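Local structure of putative chitobiase (Bacteroides thetaiotaomicron, 3HNM) at residues D14-T28 with W39-W53. The protein is of unknown function but probably forms a carbohydrate-binding beta-sandwich module of a chitobiase-like enzyme. Sequence-based numbering, arbitrary orientation.
Sequences DKKGWSVIDFNNCCT and WGVESLIDNNPGTQW. With MG (magnesium ion), chain E.
The carbonyl oxygen of Asn25 lies at the edge of the Trp53 indole, near its plane, and takes a weak hydrogen bond from the ring nitrogen, NE1 to O 3.2 Å. The N-H points well off the oxygen, at 126°. Cys26 SG meets the same indole obliquely, 3.6 Å from NE1. With SG anti to the backbone N (chi1 -172°), the sulfur also reaches Gly40 CA at 3.5 Å. The side chain of Asn25 turns to another partner, OD1 accepting from Arg56 N. Cys27 SG touches Trp39 CB and lies at the edge of that indole.

Val41, on the short 3-10 turn 41-44, fills the middle of the contact. Its CG1 sits over one face of the Phe23 ring, a CH-pi contact 3.5 Å from the centroid. CG2 leans on CE2 of the same ring, while Val20 CG1 packs on Val41 CB at 3.9 Å. A serine in place of Phe23 would probably leave both methyls of Val41 without their aromatic cover and open a gap beside the turn.

Ile45 continues the apolar row. Its CG2 meets the edge of the Trp18 ring at CE3, and CD1 meets Val20 CG2. Lys15 CD packs on Ile45 CB (3.8 Å) and CG on Ile45 O, and NZ is hydrogen-bonded to Val160 O.

The contact thus packs edge strand 20-23 and its flanks against the loop that gives Ser43, Asp46, Asn48 and Thr51 to the magnesium site, which Gly158 completes. Its chemistry is mainly apolar, so packing rather than polar bonding probably sets how loop meets strand.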
loop_
_atom_site.group_PDB
_atom_site.type_symbol
_atom_site.label_atom_id
_atom_site.label_comp_id
_atom_site.label_asym_id
_atom_site.label_seq_id
_atom_site.Cartn_x
_atom_site.Cartn_y
_atom_site.Cartn_z
ATOM N N ASP A 14 10.029 2.540 -10.474
ATOM C CA ASP A 14 10.112 3.887 -9.931
ATOM C C ASP A 14 8.708 4.459 -9.869
ATOM O O ASP A 14 8.085 4.747 -10.899
ATOM C CB ASP A 14 10.990 4.799 -10.786
ATOM C CG ASP A 14 11.134 6.185 -10.176
ATOM O OD1 ASP A 14 10.609 7.164 -10.766
ATOM O OD2 ASP A 14 11.767 6.279 -9.092
ATOM N N LYS A 15 8.224 4.635 -8.645
ATOM C CA LYS A 15 6.879 5.145 -8.403
ATOM C C LYS A 15 6.705 6.660 -8.587
ATOM O O LYS A 15 5.941 7.280 -7.847
ATOM C CB LYS A 15 6.434 4.730 -6.985
ATOM C CG LYS A 15 7.347 5.237 -5.866
ATOM C CD LYS A 15 7.115 4.513 -4.542
ATOM C CE LYS A 15 7.553 3.068 -4.606
ATOM N NZ LYS A 15 7.402 2.443 -3.276
ATOM N N LYS A 16 7.381 7.263 -9.568
ATOM C CA LYS A 16 7.246 8.713 -9.754
ATOM C C LYS A 16 6.037 9.106 -10.597
ATOM O O LYS A 16 5.396 10.138 -10.353
ATOM C CB LYS A 16 8.521 9.332 -10.349
ATOM C CG LYS A 16 8.661 10.832 -9.994
ATOM C CD LYS A 16 8.319 11.079 -8.498
ATOM C CE LYS A 16 8.034 12.554 -8.133
ATOM N NZ LYS A 16 9.218 13.469 -8.018
ATOM N N GLY A 17 5.733 8.284 -11.594
ATOM C CA GLY A 17 4.574 8.545 -12.424
ATOM C C GLY A 17 3.346 8.081 -11.663
ATOM O O GLY A 17 2.214 8.310 -12.091
ATOM N N TRP A 18 3.582 7.425 -10.526
ATOM C CA TRP A 18 2.510 6.907 -9.675
ATOM C C TRP A 18 1.661 8.001 -9.033
ATOM O O TRP A 18 2.042 9.175 -9.034
ATOM C CB TRP A 18 3.089 6.035 -8.568
ATOM C CG TRP A 18 3.596 4.732 -9.033
ATOM C CD1 TRP A 18 4.179 4.456 -10.236
ATOM C CD2 TRP A 18 3.653 3.524 -8.272
ATOM N NE1 TRP A 18 4.602 3.147 -10.266
ATOM C CE2 TRP A 18 4.293 2.556 -9.070
ATOM C CE3 TRP A 18 3.228 3.166 -6.987
ATOM C CZ2 TRP A 18 4.521 1.261 -8.627
ATOM C CZ3 TRP A 18 3.454 1.876 -6.545
ATOM C CH2 TRP A 18 4.095 0.937 -7.362
ATOM N N SER A 19 0.517 7.602 -8.476
ATOM C CA SER A 19 -0.401 8.533 -7.834
ATOM C C SER A 19 -1.692 7.856 -7.354
ATOM O O SER A 19 -2.463 7.357 -8.169
ATOM C CB SER A 19 -0.741 9.657 -8.810
ATOM O OG SER A 19 -0.905 9.142 -10.119
ATOM N N VAL A 20 -1.922 7.846 -6.039
ATOM C CA VAL A 20 -3.112 7.226 -5.469
ATOM C C VAL A 20 -4.354 7.894 -6.026
ATOM O O VAL A 20 -4.742 8.984 -5.594
ATOM C CB VAL A 20 -3.120 7.330 -3.936
ATOM C CG1 VAL A 20 -4.371 6.689 -3.374
ATOM C CG2 VAL A 20 -1.903 6.638 -3.372
ATOM N N ILE A 21 -4.968 7.209 -6.989
ATOM C CA ILE A 21 -6.155 7.687 -7.685
ATOM C C ILE A 21 -7.444 7.351 -6.934
ATOM O O ILE A 21 -8.527 7.795 -7.313
ATOM C CB ILE A 21 -6.200 7.114 -9.146
ATOM C CG1 ILE A 21 -7.230 7.874 -9.984
ATOM C CG2 ILE A 21 -6.560 5.618 -9.138
ATOM C CD1 ILE A 21 -7.488 7.242 -11.349
ATOM N N ASP A 22 -7.345 6.567 -5.870
ATOM C CA ASP A 22 -8.543 6.262 -5.103
ATOM C C ASP A 22 -8.295 5.538 -3.787
ATOM O O ASP A 22 -7.411 4.688 -3.682
ATOM C CB ASP A 22 -9.531 5.471 -5.960
ATOM C CG ASP A 22 -10.792 5.130 -5.208
ATOM O OD1 ASP A 22 -11.122 5.852 -4.251
ATOM O OD2 ASP A 22 -11.468 4.150 -5.560
ATOM N N PHE A 23 -9.076 5.899 -2.777
ATOM C CA PHE A 23 -8.964 5.270 -1.472
ATOM C C PHE A 23 -10.273 5.475 -0.713
ATOM O O PHE A 23 -11.159 6.193 -1.184
ATOM C CB PHE A 23 -7.761 5.848 -0.705
ATOM C CG PHE A 23 -7.860 7.328 -0.427
ATOM C CD1 PHE A 23 -8.555 7.794 0.683
ATOM C CD2 PHE A 23 -7.273 8.255 -1.282
ATOM C CE1 PHE A 23 -8.669 9.160 0.939
ATOM C CE2 PHE A 23 -7.380 9.622 -1.038
ATOM C CZ PHE A 23 -8.081 10.069 0.076
ATOM N N ASN A 24 -10.408 4.831 0.441
ATOM C CA ASN A 24 -11.628 4.961 1.228
ATOM C C ASN A 24 -11.373 5.350 2.684
ATOM O O ASN A 24 -12.319 5.542 3.450
ATOM C CB ASN A 24 -12.443 3.654 1.174
ATOM C CG ASN A 24 -11.930 2.587 2.142
ATOM O OD1 ASN A 24 -10.731 2.462 2.375
ATOM N ND2 ASN A 24 -12.841 1.804 2.691
ATOM N N ASN A 25 -10.107 5.480 3.073
ATOM C CA ASN A 25 -9.809 5.825 4.461
ATOM C C ASN A 25 -8.437 6.467 4.695
ATOM O O ASN A 25 -7.396 5.904 4.352
ATOM C CB ASN A 25 -9.986 4.553 5.321
ATOM C CG ASN A 25 -9.832 4.803 6.808
ATOM O OD1 ASN A 25 -8.736 5.057 7.273
ATOM N ND2 ASN A 25 -10.933 4.725 7.560
ATOM N N CYS A 26 -8.462 7.667 5.275
ATOM C CA CYS A 26 -7.249 8.421 5.619
ATOM C C CYS A 26 -7.602 9.386 6.754
ATOM O O CYS A 26 -8.774 9.636 7.021
ATOM C CB CYS A 26 -6.725 9.209 4.410
ATOM S SG CYS A 26 -5.082 9.986 4.670
ATOM N N CYS A 27 -6.597 9.925 7.426
ATOM C CA CYS A 27 -6.853 10.851 8.515
ATOM C C CYS A 27 -7.166 12.252 7.978
ATOM O O CYS A 27 -7.769 13.059 8.682
ATOM C CB CYS A 27 -5.631 10.919 9.418
ATOM S SG CYS A 27 -4.196 11.583 8.567
ATOM N N THR A 28 -6.759 12.519 6.730
ATOM C CA THR A 28 -6.955 13.819 6.074
ATOM C C THR A 28 -8.421 14.151 5.789
ATOM O O THR A 28 -8.785 15.312 5.564
ATOM C CB THR A 28 -6.179 13.928 4.723
ATOM O OG1 THR A 28 -6.790 13.090 3.731
ATOM C CG2 THR A 28 -4.727 13.533 4.908
ATOM N N TRP A 39 0.361 12.940 6.293
ATOM C CA TRP A 39 -0.067 11.617 6.684
ATOM C C TRP A 39 -1.052 11.095 5.668
ATOM O O TRP A 39 -1.681 10.055 5.866
ATOM C CB TRP A 39 -0.719 11.636 8.074
ATOM C CG TRP A 39 0.230 11.870 9.227
ATOM C CD1 TRP A 39 1.577 11.623 9.256
ATOM C CD2 TRP A 39 -0.107 12.375 10.527
ATOM N NE1 TRP A 39 2.098 11.947 10.489
ATOM C CE2 TRP A 39 1.088 12.411 11.287
ATOM C CE3 TRP A 39 -1.299 12.802 11.125
ATOM C CZ2 TRP A 39 1.122 12.859 12.607
ATOM C CZ3 TRP A 39 -1.261 13.251 12.448
ATOM C CH2 TRP A 39 -0.058 13.274 13.169
ATOM N N GLY A 40 -1.181 11.824 4.569
ATOM C CA GLY A 40 -2.118 11.432 3.530
ATOM C C GLY A 40 -1.705 10.215 2.727
ATOM O O GLY A 40 -0.602 9.680 2.889
ATOM N N VAL A 41 -2.614 9.790 1.852
ATOM C CA VAL A 41 -2.387 8.643 0.987
ATOM C C VAL A 41 -1.133 8.809 0.132
ATOM O O VAL A 41 -0.351 7.878 0.013
ATOM C CB VAL A 41 -3.620 8.356 0.061
ATOM C CG1 VAL A 41 -4.776 7.839 0.884
ATOM C CG2 VAL A 41 -4.034 9.612 -0.684
ATOM N N GLU A 42 -0.927 9.991 -0.444
ATOM C CA GLU A 42 0.251 10.233 -1.283
ATOM C C GLU A 42 1.540 9.952 -0.531
ATOM O O GLU A 42 2.591 9.763 -1.132
ATOM C CB GLU A 42 0.281 11.682 -1.782
ATOM C CG GLU A 42 0.155 12.720 -0.675
ATOM C CD GLU A 42 -1.283 12.910 -0.204
ATOM O OE1 GLU A 42 -1.476 13.439 0.923
ATOM O OE2 GLU A 42 -2.219 12.546 -0.963
ATOM N N SER A 43 1.448 9.914 0.789
ATOM C CA SER A 43 2.603 9.678 1.630
ATOM C C SER A 43 2.945 8.210 1.641
ATOM O O SER A 43 3.716 7.746 2.472
ATOM C CB SER A 43 2.293 10.146 3.046
ATOM O OG SER A 43 3.436 10.024 3.860
ATOM N N LEU A 44 2.383 7.477 0.696
ATOM C CA LEU A 44 2.584 6.029 0.656
ATOM C C LEU A 44 3.500 5.572 -0.472
ATOM O O LEU A 44 4.053 4.468 -0.407
ATOM C CB LEU A 44 1.216 5.357 0.534
ATOM C CG LEU A 44 0.947 4.135 1.377
ATOM C CD1 LEU A 44 1.522 4.304 2.770
ATOM C CD2 LEU A 44 -0.551 3.918 1.422
ATOM N N ILE A 45 3.633 6.424 -1.496
ATOM C CA ILE A 45 4.484 6.171 -2.662
ATOM C C ILE A 45 5.461 7.328 -2.912
ATOM O O ILE A 45 5.591 7.825 -4.036
ATOM C CB ILE A 45 3.654 5.919 -3.972
ATOM C CG1 ILE A 45 2.962 7.197 -4.467
ATOM C CG2 ILE A 45 2.632 4.840 -3.726
ATOM C CD1 ILE A 45 1.881 7.704 -3.574
ATOM N N ASP A 46 6.148 7.752 -1.855
ATOM C CA ASP A 46 7.124 8.833 -1.968
ATOM C C ASP A 46 8.565 8.332 -1.764
ATOM O O ASP A 46 9.419 9.041 -1.227
ATOM C CB ASP A 46 6.806 9.973 -0.979
ATOM C CG ASP A 46 7.092 9.608 0.474
ATOM O OD1 ASP A 46 7.089 10.539 1.319
ATOM O OD2 ASP A 46 7.309 8.401 0.767
ATOM N N ASN A 47 8.817 7.096 -2.181
ATOM C CA ASN A 47 10.144 6.482 -2.083
ATOM C C ASN A 47 10.601 5.945 -0.721
ATOM O O ASN A 47 11.296 4.932 -0.680
ATOM C CB ASN A 47 11.210 7.444 -2.639
ATOM C CG ASN A 47 11.007 7.753 -4.123
ATOM O OD1 ASN A 47 9.900 8.119 -4.549
ATOM N ND2 ASN A 47 12.079 7.624 -4.913
ATOM N N ASN A 48 10.243 6.586 0.390
ATOM C CA ASN A 48 10.699 6.036 1.668
ATOM C C ASN A 48 9.654 5.743 2.746
ATOM O O ASN A 48 8.580 6.353 2.783
ATOM C CB ASN A 48 11.814 6.902 2.276
ATOM C CG ASN A 48 11.325 8.260 2.746
ATOM O OD1 ASN A 48 10.913 9.099 1.945
ATOM N ND2 ASN A 48 11.378 8.482 4.056
ATOM N N PRO A 49 9.951 4.760 3.622
ATOM C CA PRO A 49 9.051 4.373 4.715
ATOM C C PRO A 49 9.177 5.383 5.866
ATOM O O PRO A 49 8.564 5.221 6.926
ATOM C CB PRO A 49 9.562 2.990 5.127
ATOM C CG PRO A 49 10.285 2.491 3.917
ATOM C CD PRO A 49 10.984 3.726 3.418
ATOM N N GLY A 50 10.003 6.411 5.654
ATOM C CA GLY A 50 10.198 7.444 6.666
ATOM C C GLY A 50 8.935 8.272 6.865
ATOM O O GLY A 50 8.662 8.768 7.963
ATOM N N THR A 51 8.181 8.430 5.780
ATOM C CA THR A 51 6.922 9.158 5.775
ATOM C C THR A 51 5.867 8.067 5.854
ATOM O O THR A 51 6.069 6.971 5.314
ATOM C CB THR A 51 6.708 9.888 4.466
ATOM O OG1 THR A 51 6.676 8.929 3.404
ATOM C CG2 THR A 51 7.824 10.876 4.216
ATOM N N GLN A 52 4.735 8.360 6.493
ATOM C CA GLN A 52 3.681 7.352 6.650
ATOM C C GLN A 52 2.312 7.802 6.167
ATOM O O GLN A 52 2.149 8.892 5.634
ATOM C CB GLN A 52 3.553 6.957 8.124
ATOM C CG GLN A 52 2.818 8.008 8.929
ATOM C CD GLN A 52 2.843 7.750 10.404
ATOM O OE1 GLN A 52 2.152 8.413 11.170
ATOM N NE2 GLN A 52 3.644 6.790 10.820
ATOM N N TRP A 53 1.339 6.917 6.362
ATOM C CA TRP A 53 -0.064 7.152 6.026
ATOM C C TRP A 53 -0.849 6.807 7.288
ATOM O O TRP A 53 -0.566 5.802 7.941
ATOM C CB TRP A 53 -0.529 6.238 4.889
ATOM C CG TRP A 53 -2.027 6.065 4.853
ATOM C CD1 TRP A 53 -2.950 6.900 4.270
ATOM C CD2 TRP A 53 -2.776 5.026 5.489
ATOM N NE1 TRP A 53 -4.225 6.444 4.509
ATOM C CE2 TRP A 53 -4.151 5.296 5.256
ATOM C CE3 TRP A 53 -2.422 3.891 6.239
ATOM C CZ2 TRP A 53 -5.175 4.463 5.752
ATOM C CZ3 TRP A 53 -3.438 3.068 6.731
ATOM C CH2 TRP A 53 -4.799 3.361 6.484
HETATM MG MG MG E . 5.962 6.450 2.425
#